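Local coordinates for spore germination protein B3 (Bacillus subtilis subsp. subtilis, PDB 3N54) that takes part in the spore's germination response to the mixture of L-asparagine, glucose, fructose and potassium ions, as a lipoprotein component of a germinant receptor, at residues T24-L29 with T47-T52; A108-A113 with I167-N172; T226-K231 with K254-E259; M216-K221 with E281-R286. All blocks are in the same frame, centred on the assembly; numbering follows the deposited sequence.

Interaction 1 (T24-L29 with T47-T52); sequences TYQNLL and TSHGKT
Lys-51 lies alongside Tyr-25, both side chains pointing the same way from their antiparallel strands. Lys-51 CE sits over one face of the Tyr-25 ring, 4.2 Å from the ring centroid, a CH-pi contact displaced toward the rim, while Lys-51 CG touches Tyr-25 CD1 at 3.7 Å. Lys-51 CG lies between its backbone N and carbonyl carbon (chi1 69°), and from there the chain runs extended past the ring; the ammonium is too far for more than a weak cation-pi attraction.

Beneath this pair the backbones are bonded, Tyr-25 N to Lys-51 O at 2.9 Å and Gly-50 N to Tyr-25 O at 2.7 Å. The second donor stands above the carbonyl plane, 52° out of it, where the register slips by one residue between Thr-24 and Gln-26: a beta bulge. Further on, Asn-27 O takes the N-H of Thr-47 at 2.9 Å and, weakly, its hydroxyl OG1 at 3.3 Å. Beyond it the methyls Leu-29 CD1 and Thr-47 CG2 press tightly together at 3.4 Å.

The contact lies at the surface of the N-terminal region, and a sulfate ion rests beside His-49. In this three-stranded antiparallel sheet, strand 21-28 is central: strand 46-55 flanks it here and strand 8-15 flanks its other edge, where Arg-9 and Leu-11 also touch Tyr-25.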
loop_
_atom_site.group_PDB
_atom_site.type_symbol
_atom_site.label_atom_id
_atom_site.label_comp_id
_atom_site.label_asym_id
_atom_site.label_seq_id
_atom_site.Cartn_x
_atom_site.Cartn_y
_atom_site.Cartn_z
ATOM N N THR A 24 -16.083 -19.751 -21.937
ATOM C CA THR A 24 -17.214 -19.355 -21.108
ATOM C C THR A 24 -17.581 -20.520 -20.202
ATOM O O THR A 24 -18.096 -21.536 -20.664
ATOM C CB THR A 24 -18.441 -18.943 -21.941
ATOM O OG1 THR A 24 -18.053 -17.997 -22.941
ATOM C CG2 THR A 24 -19.521 -18.312 -21.040
ATOM N N TYR A 25 -17.283 -20.381 -18.915
ATOM C CA TYR A 25 -17.656 -21.391 -17.939
ATOM C C TYR A 25 -19.158 -21.314 -17.692
ATOM O O TYR A 25 -19.786 -20.287 -17.956
ATOM C CB TYR A 25 -16.852 -21.231 -16.651
ATOM C CG TYR A 25 -15.419 -21.676 -16.817
ATOM C CD1 TYR A 25 -14.482 -20.859 -17.444
ATOM C CD2 TYR A 25 -15.011 -22.925 -16.371
ATOM C CE1 TYR A 25 -13.172 -21.273 -17.611
ATOM C CE2 TYR A 25 -13.703 -23.349 -16.529
ATOM C CZ TYR A 25 -12.787 -22.518 -17.147
ATOM O OH TYR A 25 -11.489 -22.947 -17.298
ATOM N N GLN A 26 -19.727 -22.414 -17.215
ATOM C CA GLN A 26 -21.174 -22.549 -17.070
ATOM C C GLN A 26 -21.546 -23.194 -15.742
ATOM O O GLN A 26 -20.927 -24.168 -15.315
ATOM C CB GLN A 26 -21.722 -23.432 -18.195
ATOM C CG GLN A 26 -21.281 -23.041 -19.623
ATOM C CD GLN A 26 -21.874 -21.725 -20.088
ATOM O OE1 GLN A 26 -21.370 -21.097 -21.018
ATOM N NE2 GLN A 26 -22.955 -21.310 -19.453
ATOM N N ASN A 27 -22.568 -22.643 -15.098
ATOM C CA ASN A 27 -23.112 -23.202 -13.880
ATOM C C ASN A 27 -24.335 -23.998 -14.295
ATOM O O ASN A 27 -25.387 -23.428 -14.592
ATOM C CB ASN A 27 -23.449 -22.084 -12.896
ATOM C CG ASN A 27 -22.219 -21.279 -12.489
ATOM O OD1 ASN A 27 -22.195 -20.046 -12.599
ATOM N ND2 ASN A 27 -21.190 -21.972 -12.039
ATOM N N LEU A 28 -24.191 -25.319 -14.344
ATOM C CA LEU A 28 -25.244 -26.173 -14.900
ATOM C C LEU A 28 -26.477 -26.228 -13.998
ATOM O O LEU A 28 -26.367 -26.307 -12.771
ATOM C CB LEU A 28 -24.716 -27.585 -15.179
ATOM C CG LEU A 28 -23.479 -27.660 -16.088
ATOM C CD1 LEU A 28 -23.081 -29.105 -16.298
ATOM C CD2 LEU A 28 -23.714 -26.953 -17.428
ATOM N N LEU A 29 -27.645 -26.175 -14.633
ATOM C CA LEU A 29 -28.922 -26.213 -13.937
ATOM C C LEU A 29 -29.116 -27.601 -13.340
ATOM O O LEU A 29 -28.933 -28.588 -14.039
ATOM C CB LEU A 29 -30.056 -25.892 -14.912
ATOM C CG LEU A 29 -31.457 -25.706 -14.331
ATOM C CD1 LEU A 29 -31.511 -24.489 -13.422
ATOM C CD2 LEU A 29 -32.494 -25.593 -15.455
ATOM N N THR A 47 -27.982 -22.216 -14.797
ATOM C CA THR A 47 -28.610 -21.273 -13.888
ATOM C C THR A 47 -28.076 -19.905 -14.264
ATOM O O THR A 47 -28.800 -18.919 -14.265
ATOM C CB THR A 47 -28.294 -21.591 -12.425
ATOM O OG1 THR A 47 -26.874 -21.602 -12.238
ATOM C CG2 THR A 47 -28.861 -22.951 -12.047
ATOM N N SER A 48 -26.789 -19.868 -14.589
ATOM C CA SER A 48 -26.132 -18.667 -15.058
ATOM C C SER A 48 -24.852 -19.064 -15.777
ATOM O O SER A 48 -24.381 -20.196 -15.645
ATOM C CB SER A 48 -25.781 -17.762 -13.885
ATOM O OG SER A 48 -24.740 -18.335 -13.105
ATOM N N HIS A 49 -24.291 -18.129 -16.537
ATOM C CA HIS A 49 -22.973 -18.331 -17.122
ATOM C C HIS A 49 -21.980 -18.025 -16.025
ATOM O O HIS A 49 -22.259 -17.221 -15.150
ATOM C CB HIS A 49 -22.743 -17.427 -18.331
ATOM C CG HIS A 49 -23.756 -17.617 -19.415
ATOM N ND1 HIS A 49 -24.679 -16.650 -19.750
ATOM C CD2 HIS A 49 -24.027 -18.684 -20.203
ATOM C CE1 HIS A 49 -25.458 -17.106 -20.714
ATOM N NE2 HIS A 49 -25.083 -18.338 -21.008
ATOM N N GLY A 50 -20.840 -18.701 -16.052
ATOM C CA GLY A 50 -19.779 -18.466 -15.086
ATOM C C GLY A 50 -18.812 -17.459 -15.660
ATOM O O GLY A 50 -19.190 -16.622 -16.474
ATOM N N LYS A 51 -17.554 -17.545 -15.254
ATOM C CA LYS A 51 -16.559 -16.610 -15.747
ATOM C C LYS A 51 -16.258 -16.808 -17.233
ATOM O O LYS A 51 -16.436 -17.893 -17.797
ATOM C CB LYS A 51 -15.261 -16.706 -14.937
ATOM C CG LYS A 51 -14.473 -17.978 -15.125
ATOM C CD LYS A 51 -13.267 -17.999 -14.195
ATOM C CE LYS A 51 -12.622 -19.363 -14.158
ATOM N NZ LYS A 51 -11.590 -19.452 -13.083
ATOM N N THR A 52 -15.792 -15.726 -17.838
ATOM C CA THR A 52 -15.392 -15.701 -19.221
ATOM C C THR A 52 -13.916 -15.363 -19.269
ATOM O O THR A 52 -13.466 -14.445 -18.582
ATOM C CB THR A 52 -16.197 -14.651 -20.001
ATOM O OG1 THR A 52 -17.577 -15.031 -20.005
ATOM C CG2 THR A 52 -15.703 -14.529 -21.434
#

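Interaction 2 (A108-A113 with I167-N172); sequences AARGNA and IQAVKN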
loop_
_atom_site.group_PDB
_atom_site.type_symbol
_atom_site.label_atom_id
_atom_site.label_comp_id
_atom_site.label_asym_id
_atom_site.label_seq_id
_atom_site.Cartn_x
_atom_site.Cartn_y
_atom_site.Cartn_z
ATOM N N ALA A 108 -1.031 -0.958 -5.170
ATOM C CA ALA A 108 -2.333 -0.334 -5.274
ATOM C C ALA A 108 -2.346 0.663 -6.418
ATOM O O ALA A 108 -1.356 1.347 -6.674
ATOM C CB ALA A 108 -2.686 0.365 -3.967
ATOM N N ALA A 109 -3.468 0.723 -7.120
ATOM C CA ALA A 109 -3.645 1.704 -8.172
ATOM C C ALA A 109 -4.692 2.708 -7.737
ATOM O O ALA A 109 -5.698 2.348 -7.136
ATOM C CB ALA A 109 -4.083 1.031 -9.466
ATOM N N ARG A 110 -4.439 3.973 -8.018
ATOM C CA ARG A 110 -5.474 4.972 -7.920
ATOM C C ARG A 110 -6.272 4.746 -9.189
ATOM O O ARG A 110 -5.696 4.656 -10.273
ATOM C CB ARG A 110 -4.887 6.378 -7.870
ATOM C CG ARG A 110 -4.106 6.644 -6.606
ATOM C CD ARG A 110 -3.289 7.911 -6.722
ATOM N NE ARG A 110 -2.535 8.195 -5.505
ATOM C CZ ARG A 110 -2.973 8.932 -4.484
ATOM N NH1 ARG A 110 -4.182 9.487 -4.503
ATOM N NH2 ARG A 110 -2.184 9.127 -3.431
ATOM N N GLY A 111 -7.583 4.617 -9.066
ATOM C CA GLY A 111 -8.407 4.306 -10.222
ATOM C C GLY A 111 -8.216 2.854 -10.647
ATOM O O GLY A 111 -7.871 1.997 -9.839
ATOM N N ASN A 112 -8.419 2.603 -11.931
ATOM C CA ASN A 112 -8.396 1.261 -12.507
ATOM C C ASN A 112 -6.971 0.709 -12.720
ATOM O O ASN A 112 -6.134 1.343 -13.364
ATOM C CB ASN A 112 -9.216 1.292 -13.813
ATOM C CG ASN A 112 -9.141 0.012 -14.591
ATOM O OD1 ASN A 112 -8.201 -0.208 -15.365
ATOM N ND2 ASN A 112 -10.155 -0.838 -14.430
ATOM N N ALA A 113 -6.714 -0.475 -12.169
ATOM C CA ALA A 113 -5.403 -1.135 -12.263
ATOM C C ALA A 113 -5.000 -1.532 -13.683
ATOM O O ALA A 113 -3.831 -1.424 -14.047
ATOM C CB ALA A 113 -5.368 -2.365 -11.361
ATOM N N ILE A 167 0.371 0.344 1.419
ATOM C CA ILE A 167 0.731 -0.319 0.187
ATOM C C ILE A 167 1.085 0.769 -0.831
ATOM O O ILE A 167 0.331 1.722 -0.990
ATOM C CB ILE A 167 -0.439 -1.175 -0.309
ATOM C CG1 ILE A 167 -0.125 -1.811 -1.663
ATOM C CG2 ILE A 167 -1.693 -0.335 -0.409
ATOM C CD1 ILE A 167 -1.197 -2.802 -2.122
ATOM N N GLN A 168 2.228 0.635 -1.502
ATOM C CA GLN A 168 2.651 1.599 -2.520
ATOM C C GLN A 168 1.560 1.803 -3.561
ATOM O O GLN A 168 1.016 0.837 -4.070
ATOM C CB GLN A 168 3.913 1.125 -3.243
ATOM C CG GLN A 168 4.384 2.062 -4.362
ATOM C CD GLN A 168 4.851 3.402 -3.838
ATOM O OE1 GLN A 168 5.773 3.465 -3.029
ATOM N NE2 GLN A 168 4.233 4.487 -4.312
ATOM N N ALA A 169 1.261 3.058 -3.883
ATOM C CA ALA A 169 0.258 3.367 -4.895
ATOM C C ALA A 169 0.919 3.792 -6.201
ATOM O O ALA A 169 2.016 4.351 -6.190
ATOM C CB ALA A 169 -0.679 4.451 -4.397
ATOM N N VAL A 170 0.260 3.493 -7.320
ATOM C CA VAL A 170 0.687 3.972 -8.636
ATOM C C VAL A 170 -0.490 4.652 -9.332
ATOM O O VAL A 170 -1.651 4.336 -9.066
ATOM C CB VAL A 170 1.227 2.852 -9.537
ATOM C CG1 VAL A 170 2.445 2.201 -8.903
ATOM C CG2 VAL A 170 0.148 1.816 -9.806
ATOM N N LYS A 171 -0.186 5.597 -10.213
ATOM C CA LYS A 171 -1.221 6.327 -10.935
ATOM C C LYS A 171 -0.806 6.557 -12.372
ATOM O O LYS A 171 0.346 6.898 -12.647
ATOM C CB LYS A 171 -1.508 7.670 -10.259
ATOM C CG LYS A 171 -2.624 8.503 -10.922
ATOM C CD LYS A 171 -3.033 9.679 -10.037
ATOM C CE LYS A 171 -4.142 10.527 -10.658
ATOM N NZ LYS A 171 -3.631 11.507 -11.661
ATOM N N ASN A 172 -1.756 6.360 -13.278
ATOM C CA ASN A 172 -1.544 6.613 -14.685
ATOM C C ASN A 172 -1.863 8.089 -14.925
ATOM O O ASN A 172 -3.019 8.449 -15.146
ATOM C CB ASN A 172 -2.439 5.688 -15.520
ATOM C CG ASN A 172 -1.903 5.446 -16.911
ATOM O OD1 ASN A 172 -0.712 5.610 -17.168
ATOM N ND2 ASN A 172 -2.778 5.022 -17.814
#
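Ala-108 is held through both its N-H and its C=O by strand 165-172: its N-H bonds to Gln-168 O at 2.9 Å, and its O accepts from Val-170 N at 2.8 Å. Arg-110 N then reaches Val-170 O at 3.0 Å. This staggered pattern, in which one residue bonds to the two neighbours of its partner, is that of parallel strands, and it joins strands 105-109 and 165-172 inside a mixed five-stranded sheet. The bonds from Ala-108 N and Arg-110 N are nearly straight, at 168° and 166°; the one from Val-170 N to Ala-108 O is more bent, at 149°. One more bond stays within strand 165-172: the Gln-168 side-chain NE2 gives a nearly straight bond to Ala-169 O, which lies in the plane of the Gln-168 amide.

Packing follows the two sheet faces. On the face shared by Ala-108 and Ala-169, Ile-167 packs its CG2 and CD1 on Ala-108, with CG2 3.8 Å from Ala-108 CB, and Phe-195 of the edge strand 191-196 packs against Ala-169 and Arg-110. On the other, Ala-109 CB and Val-170 CG2 stand 4.3 Å apart, with Leu-76 and Val-116 touching both residues.

The Arg-110 side chain runs extended from CG to NE and crosses Lys-171 obliquely. Its charge is met by Asp-180 of strand 177-186, which forms a salt bridge with NE. In the crossing itself, the methylenes Arg-110 CD and Lys-171 CD meet at 3.8 Å.

Interaction 3 (T226-K231 with K254-E259); sequences TFEIKK and KGILTE
The Phe-227 side chain turns CG anti to its backbone N (chi1 180°), and its ring leans across onto Gly-255, where CZ comes within 3.4 Å of the glycine N and 3.5 Å of its CA. Lys-230 bends at chi2 (-75°), swinging CD round; beyond that turn its CE presses on Ile-256 CD1 at 3.5 Å, a tight carbon contact between side chains that lie aslant.

Gly-255 has no side chain, and a CB there would collide with Phe-227 CZ and Glu-228 O. The ring therefore occupies the place a side chain would take, and it also meets Phe-280 of helix 271-299 and Phe-340 of strand 333-342 in the core.

The strands are the two arms of a beta hairpin, 223-240 and 245-258. Glu-228 and Ile-256 form a hydrogen-bonded pair, Glu-228 N to Ile-256 O and Ile-256 N to Glu-228 O both measuring 2.7 Å. At the corner, Lys-230 and Lys-231 together face Lys-254 in a classic beta bulge: Lys-230 N, at 2.8 Å, and Lys-231 N, at 3.2 Å, both donate to Lys-254 O, while Lys-254 N returns a bond to Lys-231 O.

The two donors probably polarise Lys-254 O, and the bulge coincides with the corner the chain turns at Lys-230. The three lysines, whose ends lead apart, probably lend this end of the contact some positive charge, partly offset by Glu-228.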
loop_
_atom_site.group_PDB
_atom_site.type_symbol
_atom_site.label_atom_id
_atom_site.label_comp_id
_atom_site.label_asym_id
_atom_site.label_seq_id
_atom_site.Cartn_x
_atom_site.Cartn_y
_atom_site.Cartn_z
ATOM N N THR A 226 17.204 23.157 -0.453
ATOM C CA THR A 226 16.858 21.738 -0.469
ATOM C C THR A 226 17.797 20.954 0.432
ATOM O O THR A 226 18.999 21.227 0.481
ATOM C CB THR A 226 16.903 21.159 -1.896
ATOM O OG1 THR A 226 15.928 21.819 -2.708
ATOM C CG2 THR A 226 16.593 19.685 -1.885
ATOM N N PHE A 227 17.227 19.992 1.152
ATOM C CA PHE A 227 17.960 19.132 2.062
ATOM C C PHE A 227 17.800 17.682 1.604
ATOM O O PHE A 227 16.711 17.119 1.704
ATOM C CB PHE A 227 17.430 19.315 3.484
ATOM C CG PHE A 227 18.117 18.461 4.511
ATOM C CD1 PHE A 227 19.303 18.874 5.094
ATOM C CD2 PHE A 227 17.567 17.248 4.907
ATOM C CE1 PHE A 227 19.937 18.090 6.050
ATOM C CE2 PHE A 227 18.194 16.463 5.860
ATOM C CZ PHE A 227 19.381 16.886 6.434
ATOM N N GLU A 228 18.880 17.096 1.089
ATOM C CA GLU A 228 18.869 15.718 0.601
ATOM C C GLU A 228 19.357 14.774 1.696
ATOM O O GLU A 228 20.448 14.954 2.235
ATOM C CB GLU A 228 19.753 15.570 -0.643
ATOM C CG GLU A 228 19.631 14.200 -1.322
ATOM C CD GLU A 228 20.612 13.993 -2.470
ATOM O OE1 GLU A 228 21.635 14.710 -2.544
ATOM O OE2 GLU A 228 20.368 13.084 -3.292
ATOM N N ILE A 229 18.552 13.759 1.997
ATOM C CA ILE A 229 18.857 12.809 3.061
ATOM C C ILE A 229 20.032 11.896 2.706
ATOM O O ILE A 229 20.087 11.347 1.606
ATOM C CB ILE A 229 17.641 11.901 3.368
ATOM C CG1 ILE A 229 16.440 12.727 3.838
ATOM C CG2 ILE A 229 17.997 10.865 4.422
ATOM C CD1 ILE A 229 15.169 11.910 3.965
ATOM N N LYS A 230 20.969 11.746 3.640
ATOM C CA LYS A 230 22.067 10.790 3.495
ATOM C C LYS A 230 21.855 9.607 4.441
ATOM O O LYS A 230 21.953 8.451 4.029
ATOM C CB LYS A 230 23.419 11.459 3.744
ATOM C CG LYS A 230 24.028 12.111 2.504
ATOM C CD LYS A 230 24.604 11.065 1.550
ATOM C CE LYS A 230 25.435 11.700 0.440
ATOM N NZ LYS A 230 26.264 10.682 -0.280
ATOM N N LYS A 231 21.567 9.907 5.705
ATOM C CA LYS A 231 21.261 8.883 6.700
ATOM C C LYS A 231 20.302 9.467 7.736
ATOM O O LYS A 231 20.466 10.612 8.159
ATOM C CB LYS A 231 22.547 8.373 7.362
ATOM C CG LYS A 231 22.397 7.039 8.088
ATOM C CD LYS A 231 23.756 6.434 8.460
ATOM C CE LYS A 231 23.613 5.006 8.988
ATOM N NZ LYS A 231 24.927 4.349 9.281
ATOM N N LYS A 254 21.033 13.197 8.805
ATOM C CA LYS A 254 22.196 13.847 8.219
ATOM C C LYS A 254 21.929 13.980 6.727
ATOM O O LYS A 254 21.389 13.058 6.113
ATOM C CB LYS A 254 23.465 13.032 8.472
ATOM C CG LYS A 254 23.866 12.935 9.938
ATOM C CD LYS A 254 25.175 12.168 10.102
ATOM C CE LYS A 254 25.672 12.177 11.544
ATOM N NZ LYS A 254 26.953 11.425 11.702
ATOM N N GLY A 255 22.304 15.114 6.139
ATOM C CA GLY A 255 22.033 15.338 4.721
ATOM C C GLY A 255 22.837 16.419 4.026
ATOM O O GLY A 255 23.590 17.161 4.656
ATOM N N ILE A 256 22.659 16.486 2.709
ATOM C CA ILE A 256 23.336 17.452 1.852
ATOM C C ILE A 256 22.409 18.634 1.568
ATOM O O ILE A 256 21.186 18.484 1.557
ATOM C CB ILE A 256 23.777 16.799 0.525
ATOM C CG1 ILE A 256 24.777 15.673 0.796
ATOM C CG2 ILE A 256 24.400 17.823 -0.412
ATOM C CD1 ILE A 256 25.339 15.038 -0.459
ATOM N N LEU A 257 23.002 19.801 1.330
ATOM C CA LEU A 257 22.257 21.029 1.094
ATOM C C LEU A 257 22.453 21.579 -0.324
ATOM O O LEU A 257 23.494 21.373 -0.940
ATOM C CB LEU A 257 22.682 22.068 2.138
ATOM C CG LEU A 257 22.029 23.454 2.116
ATOM C CD1 LEU A 257 22.085 24.086 3.499
ATOM C CD2 LEU A 257 22.686 24.363 1.087
ATOM N N THR A 258 21.424 22.261 -0.828
ATOM C CA THR A 258 21.474 22.976 -2.108
ATOM C C THR A 258 20.903 24.379 -1.864
ATOM O O THR A 258 19.941 24.530 -1.112
ATOM C CB THR A 258 20.702 22.238 -3.211
ATOM O OG1 THR A 258 21.257 20.928 -3.381
ATOM C CG2 THR A 258 20.791 22.988 -4.531
ATOM N N GLU A 259 21.493 25.389 -2.507
ATOM C CA GLU A 259 21.215 26.797 -2.188
ATOM C C GLU A 259 20.888 27.734 -3.356
ATOM O O GLU A 259 21.025 27.376 -4.527
ATOM C CB GLU A 259 22.432 27.371 -1.446
ATOM C CG GLU A 259 22.254 27.524 0.055
ATOM C CD GLU A 259 21.569 28.822 0.440
ATOM O OE1 GLU A 259 21.748 29.842 -0.262
ATOM O OE2 GLU A 259 20.861 28.828 1.467
#

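Interaction 4 (M216-K221 with E281-R286); sequences MPTTDK and EKKLER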
loop_
_atom_site.group_PDB
_atom_site.type_symbol
_atom_site.label_atom_id
_atom_site.label_comp_id
_atom_site.label_asym_id
_atom_site.label_seq_id
_atom_site.Cartn_x
_atom_site.Cartn_y
_atom_site.Cartn_z
ATOM N N MET A 216 13.949 17.289 0.755
ATOM C CA MET A 216 12.970 18.249 1.265
ATOM C C MET A 216 13.277 19.614 0.655
ATOM O O MET A 216 14.249 20.256 1.048
ATOM C CB MET A 216 13.018 18.348 2.793
ATOM C CG MET A 216 12.100 19.438 3.368
ATOM S SD MET A 216 12.308 19.722 5.132
ATOM C CE MET A 216 11.599 18.252 5.838
ATOM N N PRO A 217 12.473 20.047 -0.326
ATOM C CA PRO A 217 12.631 21.389 -0.879
ATOM C C PRO A 217 11.758 22.390 -0.137
ATOM O O PRO A 217 10.582 22.120 0.111
ATOM C CB PRO A 217 12.143 21.236 -2.320
ATOM C CG PRO A 217 11.145 20.113 -2.267
ATOM C CD PRO A 217 11.438 19.279 -1.040
ATOM N N THR A 218 12.332 23.530 0.226
ATOM C CA THR A 218 11.572 24.589 0.875
ATOM C C THR A 218 12.238 25.934 0.581
ATOM O O THR A 218 12.960 26.060 -0.410
ATOM C CB THR A 218 11.407 24.323 2.396
ATOM O OG1 THR A 218 10.483 25.268 2.951
ATOM C CG2 THR A 218 12.740 24.412 3.123
ATOM N N THR A 219 11.973 26.940 1.408
ATOM C CA THR A 219 12.544 28.259 1.195
ATOM C C THR A 219 12.994 28.913 2.493
ATOM O O THR A 219 12.500 28.591 3.573
ATOM C CB THR A 219 11.533 29.200 0.516
ATOM O OG1 THR A 219 10.321 29.217 1.278
ATOM C CG2 THR A 219 11.230 28.744 -0.902
ATOM N N ASP A 220 13.955 29.820 2.362
ATOM C CA ASP A 220 14.416 30.652 3.453
ATOM C C ASP A 220 14.327 32.087 2.959
ATOM O O ASP A 220 15.114 32.497 2.108
ATOM C CB ASP A 220 15.851 30.310 3.849
ATOM C CG ASP A 220 16.411 31.270 4.887
ATOM O OD1 ASP A 220 17.637 31.505 4.883
ATOM O OD2 ASP A 220 15.623 31.808 5.697
ATOM N N LYS A 221 13.354 32.835 3.477
ATOM C CA LYS A 221 13.097 34.210 3.043
ATOM C C LYS A 221 12.900 34.291 1.521
ATOM O O LYS A 221 13.413 35.196 0.857
ATOM C CB LYS A 221 14.218 35.149 3.521
ATOM C CG LYS A 221 14.267 35.324 5.040
ATOM C CD LYS A 221 15.553 36.009 5.488
ATOM C CE LYS A 221 15.504 36.444 6.952
ATOM N NZ LYS A 221 14.849 37.772 7.145
ATOM N N GLU A 281 13.782 21.285 9.912
ATOM C CA GLU A 281 13.227 20.565 11.062
ATOM C C GLU A 281 11.776 20.935 11.315
ATOM O O GLU A 281 10.925 20.056 11.464
ATOM C CB GLU A 281 14.043 20.859 12.324
ATOM C CG GLU A 281 15.393 20.159 12.385
ATOM C CD GLU A 281 16.366 20.830 13.350
ATOM O OE1 GLU A 281 15.930 21.647 14.191
ATOM O OE2 GLU A 281 17.575 20.540 13.262
ATOM N N LYS A 282 11.503 22.236 11.365
ATOM C CA LYS A 282 10.149 22.732 11.610
ATOM C C LYS A 282 9.177 22.303 10.515
ATOM O O LYS A 282 8.019 22.002 10.799
ATOM C CB LYS A 282 10.136 24.259 11.752
ATOM C CG LYS A 282 10.648 24.773 13.096
ATOM C CD LYS A 282 10.543 26.298 13.181
ATOM C CE LYS A 282 10.685 26.792 14.609
ATOM N NZ LYS A 282 10.469 28.262 14.725
ATOM N N LYS A 283 9.646 22.273 9.269
ATOM C CA LYS A 283 8.804 21.849 8.153
ATOM C C LYS A 283 8.393 20.383 8.304
ATOM O O LYS A 283 7.220 20.050 8.165
ATOM C CB LYS A 283 9.500 22.074 6.804
ATOM C CG LYS A 283 8.710 21.516 5.624
ATOM C CD LYS A 283 9.208 22.036 4.295
ATOM C CE LYS A 283 8.543 21.295 3.135
ATOM N NZ LYS A 283 7.055 21.232 3.244
ATOM N N LEU A 284 9.352 19.513 8.598
ATOM C CA LEU A 284 9.041 18.098 8.788
ATOM C C LEU A 284 8.001 17.942 9.894
ATOM O O LEU A 284 7.050 17.165 9.763
ATOM C CB LEU A 284 10.303 17.291 9.125
ATOM C CG LEU A 284 10.156 15.769 9.216
ATOM C CD1 LEU A 284 9.711 15.186 7.887
ATOM C CD2 LEU A 284 11.462 15.112 9.658
ATOM N N GLU A 285 8.180 18.698 10.972
ATOM C CA GLU A 285 7.277 18.627 12.112
ATOM C C GLU A 285 5.849 19.013 11.746
ATOM O O GLU A 285 4.911 18.290 12.070
ATOM C CB GLU A 285 7.762 19.517 13.257
ATOM C CG GLU A 285 6.881 19.405 14.488
ATOM C CD GLU A 285 7.532 19.947 15.738
ATOM O OE1 GLU A 285 8.253 20.962 15.657
ATOM O OE2 GLU A 285 7.304 19.362 16.810
ATOM N N ARG A 286 5.675 20.147 11.079
ATOM C CA ARG A 286 4.320 20.571 10.734
ATOM C C ARG A 286 3.712 19.645 9.673
ATOM O O ARG A 286 2.514 19.392 9.691
ATOM C CB ARG A 286 4.263 22.053 10.319
ATOM C CG ARG A 286 4.701 22.393 8.910
ATOM C CD ARG A 286 4.569 23.925 8.669
ATOM N NE ARG A 286 5.763 24.638 9.099
ATOM C CZ ARG A 286 6.757 25.038 8.303
ATOM N NH1 ARG A 286 6.732 24.835 6.989
ATOM N NH2 ARG A 286 7.797 25.663 8.840
#
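Strand 216-220 and helix 281-286 pass each other with their axes 10.1 Å apart at an angle of 115°, and no hydrogen bond joins them; the contact is made by side chains. Lys-283 carries much of it with its aliphatic stem. Extended from the helix with CG anti to its backbone N, it slides past Met-216 and Thr-218 in the opposite direction to theirs. Lys-283 CD meets Thr-218 CB at 3.7 Å and the hydroxyl Thr-218 OG1 equally closely, while Met-216 SD rests 4.0 Å from that same Lys-283 CD. Further out, Lys-283 CE comes within 3.7 Å of Pro-217 O. The chain then bends at chi4 (50°), turning NZ aside to form a salt bridge with Asp-287, one helical turn onward.

This is helix-on-sheet packing: the long helix 271-299 lies against the mixed four-stranded sheet of the C-terminal region, here against its edge strand 215-220. The buried Met-216 belongs to the core between them, where Phe-280 of the same helix and Trp-206 of helix 198-208 also touch it.

Met-216 bends at chi3 (-71°), which carries its methyl CE onto Leu-284. The two side chains cross at about a right angle, with Met-216 CE 3.7 Å from Leu-284 CB and 4.1 Å from Leu-284 CD1. Leu-284 in turn is packed by Trp-206 and Val-207 of helix 198-208 and by Ile-338 and Phe-340 of strand 333-342.

From the N terminus, interaction 1 closes first, joining strands 21-28 and 46-55 in the outlying three-stranded sheet. Interaction 2 follows in series, pairing strands 105-109 and 165-172 in the five-stranded sheet near the middle of the chain, about 31 Å from interaction 1 between centres. Interaction 4 then opens at 216-221, and interaction 3, the hairpin 226-231 with 254-259, closes inside its loop before the chain returns as helix 281-286. These last two touch through a probable hydrogen bond of 2.9 Å from Met-216 N to Phe-227 O, and share one four-stranded sheet, on the opposite side of the chain's centre from interaction 1.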